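PDB 2Q88: putative ABC transporter amino acid-binding protein from Sinorhizobium meliloti, which binds the compatible solute ectoine and probably delivers it, as the solute-binding component of an ABC transporter, for uptake in osmoprotection. Local coordinates for residues A15-A20 against H73-A78. Numbering follows the deposited sequence.
Sequences ARIAIA and HDAITA. With CD (cadmium ion), chain E.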
loop_
_atom_site.group_PDB
_atom_site.type_symbol
_atom_site.label_atom_id
_atom_site.label_comp_id
_atom_site.label_asym_id
_atom_site.label_seq_id
_atom_site.Cartn_x
_atom_site.Cartn_y
_atom_site.Cartn_z
ATOM N N ALA A 15 1.177 -19.166 4.655
ATOM C CA ALA A 15 0.198 -18.383 3.907
ATOM C C ALA A 15 0.889 -17.736 2.719
ATOM O O ALA A 15 2.032 -17.294 2.826
ATOM C CB ALA A 15 -0.412 -17.292 4.806
ATOM N N ARG A 16 0.200 -17.686 1.586
ATOM C CA ARG A 16 0.690 -16.958 0.418
ATOM C C ARG A 16 0.191 -15.522 0.499
ATOM O O ARG A 16 -1.016 -15.291 0.600
ATOM C CB ARG A 16 0.188 -17.585 -0.877
ATOM C CG ARG A 16 0.634 -19.011 -1.103
ATOM C CD ARG A 16 -0.040 -19.651 -2.290
ATOM N NE ARG A 16 0.361 -21.044 -2.435
ATOM C CZ ARG A 16 1.424 -21.441 -3.111
ATOM N NH1 ARG A 16 2.204 -20.544 -3.716
ATOM N NH2 ARG A 16 1.715 -22.740 -3.189
ATOM N N ILE A 17 1.112 -14.569 0.448
ATOM C CA ILE A 17 0.751 -13.147 0.550
ATOM C C ILE A 17 1.158 -12.392 -0.716
ATOM O O ILE A 17 2.136 -12.743 -1.371
ATOM C CB ILE A 17 1.347 -12.490 1.842
ATOM C CG1 ILE A 17 2.887 -12.508 1.831
ATOM C CG2 ILE A 17 0.764 -13.162 3.116
ATOM C CD1 ILE A 17 3.582 -11.826 3.032
ATOM N N ALA A 18 0.406 -11.353 -1.057
ATOM C CA ALA A 18 0.731 -10.538 -2.214
ATOM C C ALA A 18 1.342 -9.236 -1.725
ATOM O O ALA A 18 0.790 -8.604 -0.821
ATOM C CB ALA A 18 -0.511 -10.280 -3.042
ATOM N N ILE A 19 2.487 -8.864 -2.312
ATOM C CA ILE A 19 3.203 -7.618 -2.001
ATOM C C ILE A 19 3.628 -6.902 -3.292
ATOM O O ILE A 19 3.523 -7.472 -4.373
ATOM C CB ILE A 19 4.458 -7.901 -1.143
ATOM C CG1 ILE A 19 5.519 -8.664 -1.950
ATOM C CG2 ILE A 19 4.088 -8.646 0.139
ATOM C CD1 ILE A 19 6.916 -8.588 -1.333
ATOM N N ALA A 20 4.123 -5.665 -3.184
ATOM C CA ALA A 20 4.550 -4.920 -4.375
ATOM C C ALA A 20 6.020 -4.517 -4.402
ATOM O O ALA A 20 6.500 -4.057 -5.441
ATOM C CB ALA A 20 3.677 -3.693 -4.583
ATOM N N HIS A 73 -3.623 -16.200 -4.015
ATOM C CA HIS A 73 -2.983 -15.878 -2.739
ATOM C C HIS A 73 -4.001 -15.885 -1.607
ATOM O O HIS A 73 -5.220 -15.858 -1.846
ATOM C CB HIS A 73 -2.229 -14.557 -2.840
ATOM C CG HIS A 73 -1.380 -14.465 -4.071
ATOM N ND1 HIS A 73 -1.713 -13.672 -5.147
ATOM C CD2 HIS A 73 -0.251 -15.126 -4.425
ATOM C CE1 HIS A 73 -0.806 -13.817 -6.097
ATOM N NE2 HIS A 73 0.092 -14.696 -5.686
ATOM N N ASP A 74 -3.494 -15.933 -0.383
ATOM C CA ASP A 74 -4.339 -16.074 0.805
ATOM C C ASP A 74 -4.701 -14.725 1.413
ATOM O O ASP A 74 -5.770 -14.567 1.994
ATOM C CB ASP A 74 -3.634 -16.962 1.825
ATOM C CG ASP A 74 -3.313 -18.341 1.262
ATOM O OD1 ASP A 74 -4.232 -18.952 0.677
ATOM O OD2 ASP A 74 -2.181 -18.884 1.325
ATOM N N ALA A 75 -3.794 -13.762 1.282
ATOM C CA ALA A 75 -4.010 -12.412 1.792
ATOM C C ALA A 75 -3.243 -11.420 0.942
ATOM O O ALA A 75 -2.231 -11.773 0.355
ATOM C CB ALA A 75 -3.547 -12.321 3.251
ATOM N N ILE A 76 -3.726 -10.181 0.869
ATOM C CA ILE A 76 -2.929 -9.086 0.299
ATOM C C ILE A 76 -2.362 -8.314 1.474
ATOM O O ILE A 76 -3.116 -7.800 2.280
ATOM C CB ILE A 76 -3.812 -8.156 -0.581
ATOM C CG1 ILE A 76 -4.375 -8.914 -1.784
ATOM C CG2 ILE A 76 -3.017 -6.959 -1.061
ATOM C CD1 ILE A 76 -5.575 -8.193 -2.438
ATOM N N THR A 77 -1.041 -8.243 1.598
ATOM C CA THR A 77 -0.441 -7.533 2.722
ATOM C C THR A 77 0.596 -6.585 2.150
ATOM O O THR A 77 1.796 -6.854 2.190
ATOM C CB THR A 77 0.211 -8.522 3.702
ATOM O OG1 THR A 77 1.181 -9.288 2.996
ATOM C CG2 THR A 77 -0.792 -9.574 4.178
ATOM N N ALA A 78 0.122 -5.463 1.619
ATOM C CA ALA A 78 0.924 -4.671 0.701
ATOM C C ALA A 78 0.749 -3.165 0.854
ATOM O O ALA A 78 1.303 -2.400 0.069
ATOM C CB ALA A 78 0.614 -5.093 -0.741
HETATM CD CD CD E . 1.762 -16.345 -6.622
HETATM O O HOH W 1 2.195 -18.151 -5.176
#
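The parallel pairing of Ile17 with Ala75 and Ala18 with Ile76 joins strand 14-19, which lies between strands 53-58 and 75-76 in the parallel part of the sheet of this periplasmic-binding-protein lobe, to strand 75-76. Three backbone bonds form the ladder: Ala75 N to Arg16 O, Ala18 N to Ala75 O (3.0 Å) and Thr77 N to Ala18 O (3.1 Å). At its first rung Asp74 adds two bonds to Arg16. Its backbone N gives a 2.7 Å bond to Arg16 O, which is thus shared by Asp74 N and Ala75 N, while its carboxylate turns back, with CG beside its own backbone N (chi1 -58°), and takes Arg16 N on the anti side of OD2 at 2.7 Å in a nearly straight bond (175°). The other oxygen, OD1, forms a salt bridge with Lys5. An alanine in place of Asp74 would probably leave Arg16 N and Lys5 without their carboxylate partner and weaken the start of the pairing. On the other side of the sheet from Ile17, Ala18 CB meets Ile76 CG1 at 4.3 Å, and Ile76 rests on Met64 and Leu68 of helix 64-69. The His73 ring has Arg16 CB at its edge and binds cadmium in its plane through NE2 (2.5 Å), with Ser57 and a water also bound; Arg16 NH1 donates a weak bond to that water. At the far end Ala78 touches the bound ectoine. Polar groups thus fare unequally: the Asp74 carboxylate satisfies Arg16 N and pairs with Lys5, whereas Thr77 OG1, buried 3.4 Å from Ile17 CB where the side chains cross at about a right angle, finds no hydrogen-bond partner.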